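Local coordinates for protein probable endonuclease 4 (PDB 4HNO) that probably cleaves DNA at apurinic or apyrimidinic sites during base excision repair, leaving a 3'-hydroxyl and a 5'-terminal sugar phosphate, with bound metal ions as cofactors, at residues I34-N38 with E97-C101; R40-A44 with K89-L93. One frame throughout, in Å; residues are numbered along the deposited sequence.

Interaction 1. Residues I34-N38 with E97-C101; sequences IFPHN and EVEIC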
ATOM      1  N   ILE A  34      -6.859   3.323   4.638  1.00  8.60           N
ATOM      2  CA  ILE A  34      -6.938   4.353   5.667  1.00  9.07           C
ATOM      3  C   ILE A  34      -5.677   4.320   6.501  1.00  8.59           C
ATOM      4  O   ILE A  34      -5.027   3.293   6.636  1.00  9.67           O
ATOM      5  CB  ILE A  34      -8.152   4.142   6.594  1.00  9.42           C
ATOM      6  CG1 ILE A  34      -8.267   2.689   7.056  1.00 10.24           C
ATOM      7  CG2 ILE A  34      -9.434   4.552   5.876  1.00 10.74           C
ATOM      8  CD1 ILE A  34      -9.195   2.472   8.266  1.00 12.37           C
ATOM      9  N   PHE A  35      -5.346   5.443   7.131  1.00  8.93           N
ATOM     10  CA  PHE A  35      -4.398   5.417   8.245  1.00  8.82           C
ATOM     11  C   PHE A  35      -5.106   4.823   9.478  1.00  8.83           C
ATOM     12  O   PHE A  35      -6.319   4.863   9.578  1.00 10.33           O
ATOM     13  CB  PHE A  35      -3.858   6.814   8.551  1.00  9.94           C
ATOM     14  CG  PHE A  35      -2.892   7.339   7.509  1.00 11.26           C
ATOM     15  CD1 PHE A  35      -3.141   8.532   6.870  1.00 13.33           C
ATOM     16  CD2 PHE A  35      -1.721   6.664   7.204  1.00 13.04           C
ATOM     17  CE1 PHE A  35      -2.233   9.030   5.931  1.00 15.40           C
ATOM     18  CE2 PHE A  35      -0.832   7.146   6.266  1.00 15.30           C
ATOM     19  CZ  PHE A  35      -1.087   8.328   5.628  1.00 16.11           C
ATOM     20  N   PRO A  36      -4.345   4.311  10.440  1.00  9.17           N
ATOM     21  CA  PRO A  36      -4.956   3.708  11.635  1.00  9.58           C
ATOM     22  C   PRO A  36      -5.166   4.706  12.766  1.00  8.40           C
ATOM     23  O   PRO A  36      -5.744   4.351  13.777  1.00  9.41           O
ATOM     24  CB  PRO A  36      -3.948   2.615  12.034  1.00 10.66           C
ATOM     25  CG  PRO A  36      -2.701   2.914  11.271  1.00 13.40           C
ATOM     26  CD  PRO A  36      -2.902   4.045  10.369  1.00 12.14           C
ATOM     27  N   HIS A  37      -4.675   5.923  12.600  1.00  9.63           N
ATOM     28  CA  HIS A  37      -4.672   6.936  13.633  1.00 10.62           C
ATOM     29  C   HIS A  37      -4.199   8.222  12.977  1.00 12.53           C
ATOM     30  O   HIS A  37      -3.753   8.220  11.828  1.00 13.75           O
ATOM     31  CB  HIS A  37      -3.710   6.538  14.771  1.00 11.76           C
ATOM     32  CG  HIS A  37      -2.323   6.248  14.298  1.00 11.57           C
ATOM     33  ND1 HIS A  37      -1.440   7.223  13.895  1.00 15.10           N
ATOM     34  CD2 HIS A  37      -1.687   5.068  14.129  1.00 11.64           C
ATOM     35  CE1 HIS A  37      -0.323   6.643  13.489  1.00 16.36           C
ATOM     36  NE2 HIS A  37      -0.448   5.336  13.612  1.00 13.05           N
ATOM     37  N   ASN A  38      -4.259   9.304  13.742  1.00 15.30           N
ATOM     38  CA  ASN A  38      -3.693  10.576  13.321  1.00 20.20           C
ATOM     39  C   ASN A  38      -2.624  11.045  14.303  1.00 20.92           C
ATOM     40  O   ASN A  38      -2.471  12.245  14.550  1.00 22.83           O
ATOM     41  CB  ASN A  38      -4.798  11.620  13.216  1.00 28.50           C
ATOM     42  CG  ASN A  38      -5.221  12.153  14.569  1.00 40.34           C
ATOM     43  OD1 ASN A  38      -5.556  11.386  15.475  1.00 40.84           O
ATOM     44  ND2 ASN A  38      -5.174  13.473  14.725  1.00 45.37           N
ATOM     45  N   GLU A  97      -0.322  -0.288  15.857  1.00  7.04           N
ATOM     46  CA  GLU A  97      -1.083  -0.231  14.612  1.00  7.22           C
ATOM     47  C   GLU A  97      -1.686  -1.584  14.257  1.00  7.06           C
ATOM     48  O   GLU A  97      -2.817  -1.633  13.776  1.00  7.34           O
ATOM     49  CB  GLU A  97      -0.192   0.276  13.482  1.00  7.55           C
ATOM     50  CG  GLU A  97       0.199   1.724  13.628  1.00  7.91           C
ATOM     51  CD  GLU A  97       1.041   2.211  12.423  1.00  9.80           C
ATOM     52  OE1 GLU A  97       1.119   3.427  12.209  1.00 10.47           O
ATOM     53  OE2 GLU A  97       1.616   1.334  11.729  1.00 10.74           O
ATOM     54  N   VAL A  98      -0.956  -2.665  14.485  1.00  7.33           N
ATOM     55  CA  VAL A  98      -1.532  -3.994  14.282  1.00  7.54           C
ATOM     56  C   VAL A  98      -2.755  -4.187  15.165  1.00  7.83           C
ATOM     57  O   VAL A  98      -3.773  -4.712  14.723  1.00  8.28           O
ATOM     58  CB  VAL A  98      -0.472  -5.091  14.517  1.00  8.26           C
ATOM     59  CG1 VAL A  98      -1.129  -6.465  14.618  1.00  9.31           C
ATOM     60  CG2 VAL A  98       0.569  -5.062  13.406  1.00  9.21           C
ATOM     61  N   GLU A  99      -2.666  -3.761  16.424  1.00  7.85           N
ATOM     62  CA  GLU A  99      -3.786  -3.908  17.314  1.00  8.55           C
ATOM     63  C   GLU A  99      -4.968  -3.020  16.932  1.00  7.85           C
ATOM     64  O   GLU A  99      -6.120  -3.426  17.131  1.00  8.36           O
ATOM     65  CB  GLU A  99      -3.320  -3.744  18.743  1.00 10.88           C
ATOM     66  CG  GLU A  99      -2.386  -4.941  19.154  1.00 13.09           C
ATOM     67  CD  GLU A  99      -3.080  -6.341  19.047  1.00 14.22           C
ATOM     68  OE1 GLU A  99      -4.173  -6.505  19.636  1.00 15.33           O
ATOM     69  OE2 GLU A  99      -2.569  -7.259  18.378  1.00 19.59           O
ATOM     70  N   ILE A 100      -4.719  -1.841  16.379  1.00  7.42           N
ATOM     71  CA  ILE A 100      -5.792  -1.029  15.840  1.00  7.79           C
ATOM     72  C   ILE A 100      -6.489  -1.776  14.705  1.00  7.31           C
ATOM     73  O   ILE A 100      -7.722  -1.853  14.654  1.00  7.80           O
ATOM     74  CB  ILE A 100      -5.265   0.345  15.351  1.00  7.57           C
ATOM     75  CG1 ILE A 100      -4.827   1.206  16.532  1.00  7.83           C
ATOM     76  CG2 ILE A 100      -6.314   1.044  14.509  1.00  8.10           C
ATOM     77  CD1 ILE A 100      -3.948   2.383  16.176  1.00  7.79           C
ATOM     78  N   CYS A 101      -5.693  -2.308  13.771  1.00  7.29           N
ATOM     79  CA  CYS A 101      -6.278  -3.088  12.693  1.00  7.51           C
ATOM     80  C   CYS A 101      -7.123  -4.222  13.240  1.00  7.66           C
ATOM     81  O   CYS A 101      -8.245  -4.444  12.800  1.00  7.74           O
ATOM     82  CB  CYS A 101      -5.185  -3.660  11.788  1.00  7.79           C
ATOM     83  SG  CYS A 101      -4.314  -2.453  10.787  1.00  8.85           S
TER

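Interaction 2. Residues R40-A44 with K89-L93; sequences RSWSA and KSVEL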
ATOM      1  N   ARG A  40       0.805  12.235  15.968  1.00 22.69           N
ATOM      2  CA  ARG A  40       1.940  13.004  15.484  1.00 24.18           C
ATOM      3  C   ARG A  40       3.210  12.589  16.162  1.00 19.59           C
ATOM      4  O   ARG A  40       4.253  13.206  15.948  1.00 22.73           O
ATOM      5  CB  ARG A  40       1.703  14.477  15.705  1.00 27.60           C
ATOM      6  CG  ARG A  40       0.840  15.039  14.633  1.00 24.23           C
ATOM      7  CD  ARG A  40       0.021  16.151  15.181  1.00 17.68           C
ATOM      8  NE  ARG A  40       0.809  17.352  15.416  1.00 14.73           N
ATOM      9  CZ  ARG A  40       0.275  18.509  15.789  1.00 13.24           C
ATOM     10  NH1 ARG A  40      -1.034  18.595  15.995  1.00 14.23           N
ATOM     11  NH2 ARG A  40       1.037  19.587  15.946  1.00 12.59           N
ATOM     12  N   SER A  41       3.133  11.582  17.009  1.00 17.18           N
ATOM     13  CA  SER A  41       4.333  11.095  17.675  1.00 14.24           C
ATOM     14  C   SER A  41       4.179   9.584  17.871  1.00 12.33           C
ATOM     15  O   SER A  41       3.509   8.905  17.083  1.00 13.99           O
ATOM     16  CB  SER A  41       4.630  11.881  18.981  1.00 14.06           C
ATOM     17  OG  SER A  41       5.869  11.513  19.614  1.00 13.75           O
ATOM     18  N   TRP A  42       4.831   9.079  18.900  1.00 10.66           N
ATOM     19  CA  TRP A  42       5.089   7.670  18.992  1.00  9.84           C
ATOM     20  C   TRP A  42       4.007   6.865  19.707  1.00  9.91           C
ATOM     21  O   TRP A  42       4.148   5.658  19.829  1.00 13.12           O
ATOM     22  CB  TRP A  42       6.433   7.483  19.665  1.00 10.92           C
ATOM     23  CG  TRP A  42       7.577   7.955  18.836  1.00 10.46           C
ATOM     24  CD1 TRP A  42       8.418   8.992  19.101  1.00 12.61           C
ATOM     25  CD2 TRP A  42       8.010   7.385  17.604  1.00  9.75           C
ATOM     26  NE1 TRP A  42       9.354   9.086  18.121  1.00 12.18           N
ATOM     27  CE2 TRP A  42       9.131   8.106  17.191  1.00 10.78           C
ATOM     28  CE3 TRP A  42       7.570   6.308  16.825  1.00 10.58           C
ATOM     29  CZ2 TRP A  42       9.815   7.808  16.016  1.00 13.35           C
ATOM     30  CZ3 TRP A  42       8.248   6.014  15.671  1.00 12.97           C
ATOM     31  CH2 TRP A  42       9.368   6.755  15.278  1.00 14.38           C
ATOM     32  N   SER A  43       2.927   7.508  20.122  1.00  9.40           N
ATOM     33  CA  SER A  43       1.810   6.809  20.740  1.00  9.40           C
ATOM     34  C   SER A  43       0.543   7.058  19.939  1.00  9.99           C
ATOM     35  O   SER A  43       0.361   8.127  19.356  1.00 13.87           O
ATOM     36  CB  SER A  43       1.624   7.235  22.188  0.54 11.70           C
ATOM     37  OG  SER A  43       1.340   8.609  22.268  0.54 13.73           O
ATOM     38  N   ALA A  44      -0.311   6.053  19.880  1.00  8.79           N
ATOM     39  CA  ALA A  44      -1.578   6.176  19.187  1.00  9.06           C
ATOM     40  C   ALA A  44      -2.668   5.504  20.018  1.00  8.94           C
ATOM     41  O   ALA A  44      -2.489   4.416  20.565  1.00  9.64           O
ATOM     42  CB  ALA A  44      -1.528   5.522  17.809  1.00 10.30           C
ATOM     43  N   LYS A  89      10.943   2.641  19.209  1.00  8.15           N
ATOM     44  CA  LYS A  89       9.660   3.301  19.212  1.00  8.25           C
ATOM     45  C   LYS A  89       8.825   2.901  17.997  1.00  8.18           C
ATOM     46  O   LYS A  89       7.598   2.803  18.072  1.00  8.35           O
ATOM     47  CB  LYS A  89       9.856   4.811  19.290  1.00  9.49           C
ATOM     48  CG  LYS A  89      10.451   5.266  20.628  1.00 10.60           C
ATOM     49  CD  LYS A  89      10.788   6.750  20.590  1.00 14.66           C
ATOM     50  CE  LYS A  89      11.636   7.272  21.762  1.00 17.59           C
ATOM     51  NZ  LYS A  89      11.220   6.852  23.093  1.00 21.19           N
ATOM     52  N   SER A  90       9.497   2.674  16.874  1.00  8.22           N
ATOM     53  CA  SER A  90       8.846   2.203  15.658  1.00  8.77           C
ATOM     54  C   SER A  90       8.242   0.820  15.855  1.00  8.59           C
ATOM     55  O   SER A  90       7.105   0.574  15.437  1.00  9.09           O
ATOM     56  CB  SER A  90       9.852   2.174  14.510  1.00  9.11           C
ATOM     57  OG  SER A  90      10.220   3.476  14.102  1.00  9.42           O
ATOM     58  N   VAL A  91       8.983  -0.087  16.475  1.00  8.39           N
ATOM     59  CA  VAL A  91       8.452  -1.410  16.748  1.00  8.57           C
ATOM     60  C   VAL A  91       7.202  -1.313  17.620  1.00  7.73           C
ATOM     61  O   VAL A  91       6.184  -1.958  17.351  1.00  8.15           O
ATOM     62  CB  VAL A  91       9.526  -2.294  17.407  1.00  9.26           C
ATOM     63  CG1 VAL A  91       8.926  -3.549  18.029  1.00 10.16           C
ATOM     64  CG2 VAL A  91      10.611  -2.641  16.409  1.00 10.84           C
ATOM     65  N   GLU A  92       7.260  -0.503  18.674  1.00  7.73           N
ATOM     66  CA  GLU A  92       6.122  -0.431  19.573  1.00  7.89           C
ATOM     67  C   GLU A  92       4.917   0.218  18.913  1.00  7.67           C
ATOM     68  O   GLU A  92       3.787  -0.203  19.138  1.00  8.25           O
ATOM     69  CB  GLU A  92       6.489   0.263  20.882  1.00  8.52           C
ATOM     70  CG  GLU A  92       7.502  -0.528  21.704  1.00  9.72           C
ATOM     71  CD  GLU A  92       7.055  -1.943  22.029  1.00 11.18           C
ATOM     72  OE1 GLU A  92       5.886  -2.121  22.436  1.00 12.20           O
ATOM     73  OE2 GLU A  92       7.864  -2.889  21.826  1.00 15.88           O
ATOM     74  N   LEU A  93       5.137   1.241  18.097  1.00  7.59           N
ATOM     75  CA  LEU A  93       4.012   1.865  17.425  1.00  7.70           C
ATOM     76  C   LEU A  93       3.433   0.929  16.363  1.00  7.33           C
ATOM     77  O   LEU A  93       2.224   0.880  16.181  1.00  7.67           O
ATOM     78  CB  LEU A  93       4.389   3.226  16.832  1.00  8.33           C
ATOM     79  CG  LEU A  93       3.230   3.990  16.188  1.00  9.05           C
ATOM     80  CD1 LEU A  93       2.083   4.215  17.136  1.00 10.79           C
ATOM     81  CD2 LEU A  93       3.747   5.301  15.624  1.00 10.12           C
TER
HETATM   82  O   HOH W   1       6.196   3.835  20.354  0.95 11.68           O

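Interaction 1. Residues I34-N38 with E97-C101
A charged carboxylate sits in the buried part of this contact, and an imidazole from a loop reaches in to meet it. His-37 NE2 donates to Glu-97 OE1 at 2.8 Å, with an N-H...O angle of 155°; OE1 lies at the ring edge, near its plane. Glu-97 is well supplied with donors: OE1 also accepts from the backbone N of Gly-74, and OE2 is hydrogen-bonded to Ser-73 OG, just past the metal ligand His-72. Next to the polar pair, about one turn farther along helix 84-104, Ile-100 packs on the loop. Its CG2 lies 3.8 Å from Pro-36 CB and its CD1 4.1 Å from His-37 CD2, while the Pro-36 ring rests on the aliphatic part of Glu-97, CG to CG 3.9 Å. Pro-36 lies two residues past the end of strand 31-34, which puts the contact at the C-terminal end of a barrel strand, with the Pro-36 side chain about 11 Å from a bound zinc. His-37 ND1 accepts a hydrogen bond from the backbone N of Ala-39, so the proton on NE2 is left to point at Glu-97. The chemistry thus implies a carboxylate that ties two strand-end loops to one helix.

Interaction 2. Residues R40-A44 with K89-L93
Trp-42 and Leu-93 make up most of this contact, with Lys-89 a clear third. The indole of Trp-42 packs against helix 84-104, and Lys-89, one turn before Leu-93, lays its aliphatic chain over one face: Lys-89 CD stands 3.7 Å from the centroid of the five-membered ring of Trp-42, only 14° off the ring normal, a good CH-pi contact. The chain then carries on past the ring, so its end leads away. At the six-membered ring, Trp-42 CZ3 comes within 3.6 Å of Ser-90 OG, but that hydroxyl is engaged with Ile-86 O and Asn-78 N, and its approach to the indole is simple packing.

The CA-to-CB bond of Leu-93 points toward the loop, and its methyls fit into the bend. Its CD2 is 4.1 Å from Trp-42 CE3, and its CD1 is 3.7 Å from Trp-42 O and 3.9 Å from Ala-44 CB, so the two methyls touch the loop at different places. Trp-42 and Leu-93 also have the closest CA atoms here, 6.1 Å apart. A single ordered water bridges the backbones, donating to Trp-42 O at 2.8 Å and to Lys-89 O at 2.9 Å; the latter carbonyl already accepts from Leu-93 N at 2.9 Å within the helix.

Farther on, Ala-44 O accepts from Lys-96 NZ. What results is a long loop, between strand 31-34 and helix 49-61, folded against the helix that follows the next barrel strand, 69-72: packing between neighbouring beta-alpha units of a TIM barrel.

How the interactions relate
Both interactions fasten the loop between strand 31-34 and helix 49-61 to helix 84-104, and interaction 2 is nested inside the chain loop that interaction 1 closes. Interaction 1 is the buried one, beside the barrel strands and nearer the metal site; interaction 2 lies farther out, partly open to solvent. Their chemistry follows that placement: inside, a direct histidine-carboxylate bond over a small apolar patch; outside, a larger area of indole, leucine and lysine methylenes, with a water joining the backbones. The two meet at Ala-44, whose CB is 3.7 Å from His-37 CG and 4.3 Å from Ile-100 CD1, making the packing continuous along the helix.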